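Local coordinates for flagellar pocket-related cytoskeletal protein (Trypanosoma brucei, PDB 6SJQ) that forms part of the flagellar pocket collar, its N-terminal domain having a ubiquitin fold with a long structured loop for protein binding, at residues N16-F21 and K104-A109. Sequence-based numbering, arbitrary orientation.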
loop_
_atom_site.group_PDB
_atom_site.type_symbol
_atom_site.label_atom_id
_atom_site.label_comp_id
_atom_site.label_asym_id
_atom_site.label_seq_id
_atom_site.Cartn_x
_atom_site.Cartn_y
_atom_site.Cartn_z
ATOM N N ASN A 16 1.268 -5.329 12.594
ATOM C CA ASN A 16 2.170 -6.491 12.608
ATOM C C ASN A 16 1.820 -7.632 11.638
ATOM O O ASN A 16 2.237 -8.773 11.843
ATOM C CB ASN A 16 2.328 -7.054 14.034
ATOM C CG ASN A 16 3.281 -6.242 14.889
ATOM O OD1 ASN A 16 4.340 -5.809 14.428
ATOM N ND2 ASN A 16 2.916 -6.046 16.154
ATOM N N ASN A 17 1.047 -7.335 10.597
ATOM C CA ASN A 17 0.920 -8.259 9.467
ATOM C C ASN A 17 1.309 -7.511 8.207
ATOM O O ASN A 17 0.986 -6.337 8.072
ATOM C CB ASN A 17 -0.512 -8.773 9.333
ATOM C CG ASN A 17 -0.940 -9.624 10.511
ATOM O OD1 ASN A 17 -1.791 -9.222 11.307
ATOM N ND2 ASN A 17 -0.348 -10.807 10.633
ATOM N N LYS A 18 2.003 -8.179 7.287
ATOM C CA LYS A 18 2.278 -7.592 5.979
ATOM C C LYS A 18 1.062 -7.814 5.101
ATOM O O LYS A 18 0.610 -8.944 4.931
ATOM C CB LYS A 18 3.453 -8.307 5.322
ATOM C CG LYS A 18 4.784 -7.653 5.522
ATOM C CD LYS A 18 5.004 -6.527 4.535
ATOM C CE LYS A 18 6.445 -6.085 4.638
ATOM N NZ LYS A 18 6.924 -6.197 6.049
ATOM N N VAL A 19 0.513 -6.741 4.548
ATOM C CA VAL A 19 -0.639 -6.899 3.668
ATOM C C VAL A 19 -0.215 -6.482 2.274
ATOM O O VAL A 19 0.716 -5.699 2.101
ATOM C CB VAL A 19 -1.867 -6.094 4.133
ATOM C CG1 VAL A 19 -2.276 -6.505 5.555
ATOM C CG2 VAL A 19 -1.591 -4.612 4.072
ATOM N N ASN A 20 -0.853 -7.060 1.262
ATOM C CA ASN A 20 -0.516 -6.733 -0.121
ATOM C C ASN A 20 -1.806 -6.689 -0.903
ATOM O O ASN A 20 -2.520 -7.698 -0.975
ATOM C CB ASN A 20 0.407 -7.786 -0.731
ATOM C CG ASN A 20 1.047 -7.315 -2.027
ATOM O OD1 ASN A 20 1.129 -6.112 -2.275
ATOM N ND2 ASN A 20 1.538 -8.261 -2.846
ATOM N N PHE A 21 -2.112 -5.522 -1.480
ATOM C CA PHE A 21 -3.332 -5.326 -2.260
ATOM C C PHE A 21 -3.083 -5.092 -3.747
ATOM O O PHE A 21 -2.169 -4.342 -4.146
ATOM C CB PHE A 21 -4.127 -4.132 -1.705
ATOM C CG PHE A 21 -4.693 -4.360 -0.332
ATOM C CD1 PHE A 21 -5.262 -5.580 0.008
ATOM C CD2 PHE A 21 -4.675 -3.341 0.619
ATOM C CE1 PHE A 21 -5.794 -5.783 1.270
ATOM C CE2 PHE A 21 -5.195 -3.536 1.883
ATOM C CZ PHE A 21 -5.773 -4.761 2.206
ATOM N N LYS A 104 8.738 -9.340 7.455
ATOM C CA LYS A 104 7.847 -10.435 7.098
ATOM C C LYS A 104 7.605 -10.326 5.601
ATOM O O LYS A 104 7.439 -9.225 5.071
ATOM C CB LYS A 104 6.525 -10.357 7.868
ATOM C CG LYS A 104 6.657 -10.635 9.350
ATOM C CD LYS A 104 5.300 -10.596 10.035
ATOM C CE LYS A 104 5.464 -10.589 11.540
ATOM N NZ LYS A 104 4.163 -10.419 12.227
ATOM N N GLU A 105 7.615 -11.454 4.906
ATOM C CA GLU A 105 7.527 -11.412 3.452
ATOM C C GLU A 105 6.196 -10.838 2.965
ATOM O O GLU A 105 5.153 -10.957 3.628
ATOM C CB GLU A 105 7.745 -12.801 2.853
ATOM C CG GLU A 105 6.612 -13.758 3.117
ATOM C CD GLU A 105 7.060 -15.212 3.072
ATOM O OE1 GLU A 105 7.841 -15.570 2.163
ATOM O OE2 GLU A 105 6.630 -15.995 3.948
ATOM N N ILE A 106 6.244 -10.209 1.801
ATOM C CA ILE A 106 5.047 -9.694 1.171
ATOM C C ILE A 106 4.238 -10.863 0.593
ATOM O O ILE A 106 4.734 -11.625 -0.247
ATOM C CB ILE A 106 5.415 -8.683 0.061
ATOM C CG1 ILE A 106 6.161 -7.484 0.654
ATOM C CG2 ILE A 106 4.163 -8.186 -0.648
ATOM C CD1 ILE A 106 6.682 -6.517 -0.403
ATOM N N PRO A 107 2.984 -11.012 1.037
ATOM C CA PRO A 107 2.131 -12.127 0.617
ATOM C C PRO A 107 1.557 -11.880 -0.763
ATOM O O PRO A 107 1.637 -10.739 -1.251
ATOM C CB PRO A 107 1.007 -12.112 1.662
ATOM C CG PRO A 107 0.906 -10.676 2.066
ATOM C CD PRO A 107 2.322 -10.159 2.042
ATOM N N PRO A 108 1.005 -12.931 -1.400
ATOM C CA PRO A 108 0.313 -12.758 -2.678
ATOM C C PRO A 108 -0.771 -11.690 -2.569
ATOM O O PRO A 108 -1.531 -11.674 -1.591
ATOM C CB PRO A 108 -0.324 -14.136 -2.920
ATOM C CG PRO A 108 0.587 -15.091 -2.217
ATOM C CD PRO A 108 1.048 -14.348 -0.979
ATOM N N ALA A 109 -0.836 -10.802 -3.559
ATOM C CA ALA A 109 -1.789 -9.695 -3.546
ATOM C C ALA A 109 -3.243 -10.146 -3.528
ATOM O O ALA A 109 -3.601 -11.121 -4.185
ATOM C CB ALA A 109 -1.555 -8.783 -4.742
HETATM O O HOH W 1 -2.536 -10.438 0.513
#
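Hydrogen bonds from N20 and K104 tie the start of the outermost strand 17-25, and N16 just before it, to the irregular segment 104-109, which runs beside it in nearly the same direction, 22° apart end to end. In the first, N20 ND2 donates to P107 O over 2.9 Å, the carbonyl pointing almost straight at the nitrogen (C=O...donor 169°) and the oxygen lying close to the amide plane. A chi1 of -166° sets CG anti to the backbone N; the carboxamide is also gripped by sheet residues, ND2 bonding Q9 OE1 and OD1 accepting from Q88 NE2, and amide orientation is thereby fixed from both ends. In the second, the extended side chain of K104 reaches back to N16 O, with NZ 2.6 Å away and tilted moderately from the carbonyl plane.

K18 is held chiefly by other partners: its ammonium forms a salt bridge with D13 and a hydrogen bond with S102 O, and its bond to K104 O is weak. Its chain, bent at chi2 and chi4, curls over that same carbonyl, K18 CG lying 3.1 Å from K104 O.

Van der Waals packing accompanies these bonds. K18 CB meets P107 CD at 3.9 Å and K18 CD meets I106 CG1 at 4.2 Å. I106 CG2 sits against the carboxamide of N20, 3.5 Å from N20 CG, while the P107 ring brings its CG to 3.4 Å from K18 O. A109 CB lies beside the same carboxamide.

Further on, A109 CA makes a CH...O contact with N20 O (3.3 Å), and one water donates to both N20 O and P108 O. The backbone of N20 bonds M110 just beyond.

P107 and P108 have no N-H to offer, consistent with side-chain and water bonds largely joining this late loop of the ubiquitin-fold domain to one outer strand of the sheet, 17-25, with backbone pairing at M110.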